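Long-range contact in SAM-dependent O-methyltransferase (PDB 2HNK), which probably transfers a methyl group from S-adenosylmethionine to a hydroxyl oxygen of its substrate, and binds the product S-adenosylhomocysteine: residues A179-D190 / S197-N205. Numbering follows the deposited sequence.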
loop_
_atom_site.group_PDB
_atom_site.type_symbol
_atom_site.label_atom_id
_atom_site.label_comp_id
_atom_site.label_asym_id
_atom_site.label_seq_id
_atom_site.Cartn_x
_atom_site.Cartn_y
_atom_site.Cartn_z
ATOM N N ALA C 179 8.313 6.795 0.732
ATOM C CA ALA C 179 9.351 7.497 -0.011
ATOM C C ALA C 179 9.057 7.549 -1.504
ATOM O O ALA C 179 8.850 6.518 -2.148
ATOM C CB ALA C 179 10.729 6.875 0.264
ATOM N N ASP C 180 9.044 8.759 -2.041
ATOM C CA ASP C 180 8.757 9.001 -3.452
ATOM C C ASP C 180 10.020 8.988 -4.334
ATOM O O ASP C 180 11.121 9.254 -3.850
ATOM C CB ASP C 180 8.026 10.344 -3.602
ATOM C CG ASP C 180 7.163 10.403 -4.856
ATOM O OD1 ASP C 180 6.462 9.399 -5.132
ATOM O OD2 ASP C 180 7.192 11.447 -5.563
ATOM N N ASN C 181 9.842 8.686 -5.628
ATOM C CA ASN C 181 10.911 8.781 -6.645
ATOM C C ASN C 181 12.067 7.792 -6.486
ATOM O O ASN C 181 13.166 8.031 -6.995
ATOM C CB ASN C 181 11.483 10.211 -6.729
ATOM C CG ASN C 181 10.469 11.227 -7.222
ATOM O OD1 ASN C 181 9.991 12.066 -6.457
ATOM N ND2 ASN C 181 10.139 11.157 -8.499
ATOM N N VAL C 182 11.810 6.675 -5.817
ATOM C CA VAL C 182 12.861 5.715 -5.475
ATOM C C VAL C 182 13.445 4.976 -6.686
ATOM O O VAL C 182 14.478 4.319 -6.578
ATOM C CB VAL C 182 12.421 4.714 -4.351
ATOM C CG1 VAL C 182 12.241 5.441 -3.006
ATOM C CG2 VAL C 182 11.156 3.939 -4.734
ATOM N N LEU C 183 12.797 5.101 -7.839
ATOM C CA LEU C 183 13.317 4.498 -9.071
ATOM C C LEU C 183 13.965 5.530 -10.002
ATOM O O LEU C 183 14.693 5.165 -10.918
ATOM C CB LEU C 183 12.238 3.676 -9.784
ATOM C CG LEU C 183 11.780 2.421 -9.018
ATOM C CD1 LEU C 183 10.661 1.711 -9.745
ATOM C CD2 LEU C 183 12.944 1.463 -8.750
ATOM N N TRP C 184 13.695 6.810 -9.743
ATOM C CA TRP C 184 14.308 7.932 -10.464
ATOM C C TRP C 184 14.379 7.688 -11.976
ATOM O O TRP C 184 15.463 7.624 -12.569
ATOM C CB TRP C 184 15.681 8.244 -9.864
ATOM C CG TRP C 184 16.128 9.681 -9.938
ATOM C CD1 TRP C 184 17.399 10.118 -10.188
ATOM C CD2 TRP C 184 15.332 10.864 -9.745
ATOM N NE1 TRP C 184 17.446 11.484 -10.172
ATOM C CE2 TRP C 184 16.196 11.972 -9.900
ATOM C CE3 TRP C 184 13.977 11.097 -9.458
ATOM C CZ2 TRP C 184 15.749 13.301 -9.781
ATOM C CZ3 TRP C 184 13.532 12.413 -9.339
ATOM C CH2 TRP C 184 14.419 13.498 -9.497
ATOM N N ASP C 185 13.198 7.529 -12.574
ATOM C CA ASP C 185 13.023 7.254 -14.005
ATOM C C ASP C 185 13.870 6.075 -14.489
ATOM O O ASP C 185 14.273 6.011 -15.650
ATOM C CB ASP C 185 13.287 8.522 -14.827
ATOM C CG ASP C 185 12.564 8.521 -16.162
ATOM O OD1 ASP C 185 11.458 7.950 -16.275
ATOM O OD2 ASP C 185 13.110 9.104 -17.107
ATOM N N GLY C 186 14.146 5.146 -13.581
ATOM C CA GLY C 186 14.970 3.998 -13.905
ATOM C C GLY C 186 16.479 4.204 -13.850
ATOM O O GLY C 186 17.216 3.247 -14.031
ATOM N N SER C 187 16.935 5.434 -13.595
ATOM C CA SER C 187 18.382 5.749 -13.582
ATOM C C SER C 187 19.159 5.059 -12.457
ATOM O O SER C 187 20.369 4.856 -12.571
ATOM C CB SER C 187 18.621 7.256 -13.518
ATOM O OG SER C 187 18.190 7.775 -12.277
ATOM N N VAL C 188 18.452 4.704 -11.381
ATOM C CA VAL C 188 19.037 3.988 -10.238
ATOM C C VAL C 188 19.671 2.648 -10.626
ATOM O O VAL C 188 20.641 2.214 -10.006
ATOM C CB VAL C 188 18.007 3.767 -9.091
ATOM C CG1 VAL C 188 17.526 5.103 -8.540
ATOM C CG2 VAL C 188 16.826 2.897 -9.550
ATOM N N ALA C 189 19.129 2.013 -11.660
ATOM C CA ALA C 189 19.631 0.726 -12.125
ATOM C C ALA C 189 20.781 0.850 -13.154
ATOM O O ALA C 189 21.368 -0.155 -13.552
ATOM C CB ALA C 189 18.480 -0.115 -12.679
ATOM N N ASP C 190 21.100 2.078 -13.564
ATOM C CA ASP C 190 22.099 2.335 -14.598
ATOM C C ASP C 190 23.299 3.067 -14.001
ATOM O O ASP C 190 23.231 4.271 -13.754
ATOM C CB ASP C 190 21.464 3.172 -15.715
ATOM C CG ASP C 190 22.367 3.340 -16.933
ATOM O OD1 ASP C 190 23.581 3.040 -16.875
ATOM O OD2 ASP C 190 21.849 3.789 -17.967
ATOM N N SER C 197 21.536 13.473 -7.385
ATOM C CA SER C 197 20.175 13.040 -7.019
ATOM C C SER C 197 20.072 11.519 -7.094
ATOM O O SER C 197 19.620 10.865 -6.143
ATOM C CB SER C 197 19.131 13.698 -7.928
ATOM O OG SER C 197 19.412 13.417 -9.284
ATOM N N THR C 198 20.542 10.975 -8.219
ATOM C CA THR C 198 20.580 9.536 -8.455
ATOM C C THR C 198 21.404 8.820 -7.401
ATOM O O THR C 198 21.016 7.736 -6.944
ATOM C CB THR C 198 21.152 9.201 -9.846
ATOM O OG1 THR C 198 20.561 10.055 -10.830
ATOM C CG2 THR C 198 20.890 7.735 -10.209
ATOM N N VAL C 199 22.535 9.419 -7.017
ATOM C CA VAL C 199 23.383 8.846 -5.967
ATOM C C VAL C 199 22.639 8.833 -4.619
ATOM O O VAL C 199 22.586 7.806 -3.951
ATOM C CB VAL C 199 24.785 9.548 -5.887
ATOM C CG1 VAL C 199 25.594 9.064 -4.676
ATOM C CG2 VAL C 199 25.588 9.311 -7.182
ATOM N N GLY C 200 22.045 9.963 -4.242
ATOM C CA GLY C 200 21.265 10.065 -3.000
ATOM C C GLY C 200 20.185 8.999 -2.876
ATOM O O GLY C 200 20.102 8.307 -1.868
ATOM N N ILE C 201 19.381 8.845 -3.924
ATOM C CA ILE C 201 18.332 7.815 -3.972
ATOM C C ILE C 201 18.872 6.374 -3.872
ATOM O O ILE C 201 18.351 5.583 -3.084
ATOM C CB ILE C 201 17.408 8.012 -5.210
ATOM C CG1 ILE C 201 16.700 9.361 -5.109
ATOM C CG2 ILE C 201 16.394 6.855 -5.340
ATOM C CD1 ILE C 201 16.026 9.810 -6.377
ATOM N N ARG C 202 19.915 6.047 -4.642
ATOM C CA ARG C 202 20.579 4.733 -4.541
ATOM C C ARG C 202 21.050 4.420 -3.129
ATOM O O ARG C 202 20.811 3.322 -2.620
ATOM C CB ARG C 202 21.789 4.634 -5.474
ATOM C CG ARG C 202 21.479 4.301 -6.912
ATOM C CD ARG C 202 22.705 3.702 -7.610
ATOM N NE ARG C 202 22.593 3.846 -9.064
ATOM C CZ ARG C 202 23.185 4.804 -9.778
ATOM N NH1 ARG C 202 23.963 5.704 -9.196
ATOM N NH2 ARG C 202 23.008 4.855 -11.085
ATOM N N LYS C 203 21.740 5.384 -2.518
ATOM C CA LYS C 203 22.216 5.280 -1.139
ATOM C C LYS C 203 21.067 5.097 -0.157
ATOM O O LYS C 203 21.160 4.303 0.778
ATOM C CB LYS C 203 22.997 6.537 -0.751
ATOM C CG LYS C 203 24.403 6.613 -1.301
ATOM C CD LYS C 203 25.127 7.792 -0.678
ATOM C CE LYS C 203 26.522 7.410 -0.219
ATOM N NZ LYS C 203 26.873 8.144 1.038
ATOM N N PHE C 204 19.999 5.862 -0.359
ATOM C CA PHE C 204 18.782 5.722 0.441
ATOM C C PHE C 204 18.206 4.310 0.315
ATOM O O PHE C 204 17.963 3.655 1.328
ATOM C CB PHE C 204 17.749 6.784 0.043
ATOM C CG PHE C 204 16.410 6.613 0.701
ATOM C CD1 PHE C 204 16.156 7.178 1.951
ATOM C CD2 PHE C 204 15.397 5.891 0.071
ATOM C CE1 PHE C 204 14.925 7.026 2.569
ATOM C CE2 PHE C 204 14.146 5.730 0.681
ATOM C CZ PHE C 204 13.907 6.304 1.936
ATOM N N ASN C 205 18.007 3.834 -0.916
ATOM C CA ASN C 205 17.450 2.489 -1.132
ATOM C C ASN C 205 18.298 1.418 -0.462
ATOM O O ASN C 205 17.777 0.464 0.107
ATOM C CB ASN C 205 17.263 2.176 -2.622
ATOM C CG ASN C 205 16.180 3.030 -3.274
ATOM O OD1 ASN C 205 15.355 3.644 -2.590
ATOM N ND2 ASN C 205 16.177 3.070 -4.599
#
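I201 on helix 196-210 points into the 181-188 segment, which runs from a type I turn (N181 to W184) into a short 3-10 segment at 187-189. Its branch methyl CG2 lies 3.4 Å from the carbonyl O of V182 and also touches CG1 of V188, the two side chains crossing at about a right angle. The longer arm runs beside the backbone N (chi1 -62°) and ends in CD1, which reaches N181 O and sits over one face of the W184 indole, 3.8 Å from the centroid of the five-membered ring in a CH-pi contact. At the rim of that indole, NE1 donates to S197 OG at 2.9 Å, a bent bond with the acceptor tilted from the ring plane. CD1 of W184 meets T198 OG1 at the edge, 3.2 Å away, while that hydroxyl is hydrogen-bonded to E195.

In this Rossmann-like methyltransferase fold the loop leaves the C-terminal end of strand 175-180, close to the bound S-adenosylhomocysteine, and the helix leads on to the antiparallel strands 214-219 and 225-230. Two helix side chains donate to main-chain carbonyls, one in the turn and one in the 3-10 segment. N205 ND2 comes in on a lone pair of V182 O at 2.9 Å, and that oxygen lies within 2° of the N205 amide plane; ND2 also bonds Y15 of the second subunit. Follow R202 outward from CB: CG touches V188 CB, CD passes V188 O, NE donates to that oxygen at 2.7 Å, near the guanidinium plane, and NH2 ends 2.7 Å from D190 O at a poor angle but bonds H193 O. T198 CG2 lies over one guanidinium face. On the strand itself, A179 CB lies 3.6 Å from CE2 of F204, whose ring stands edge-to-face with Y160.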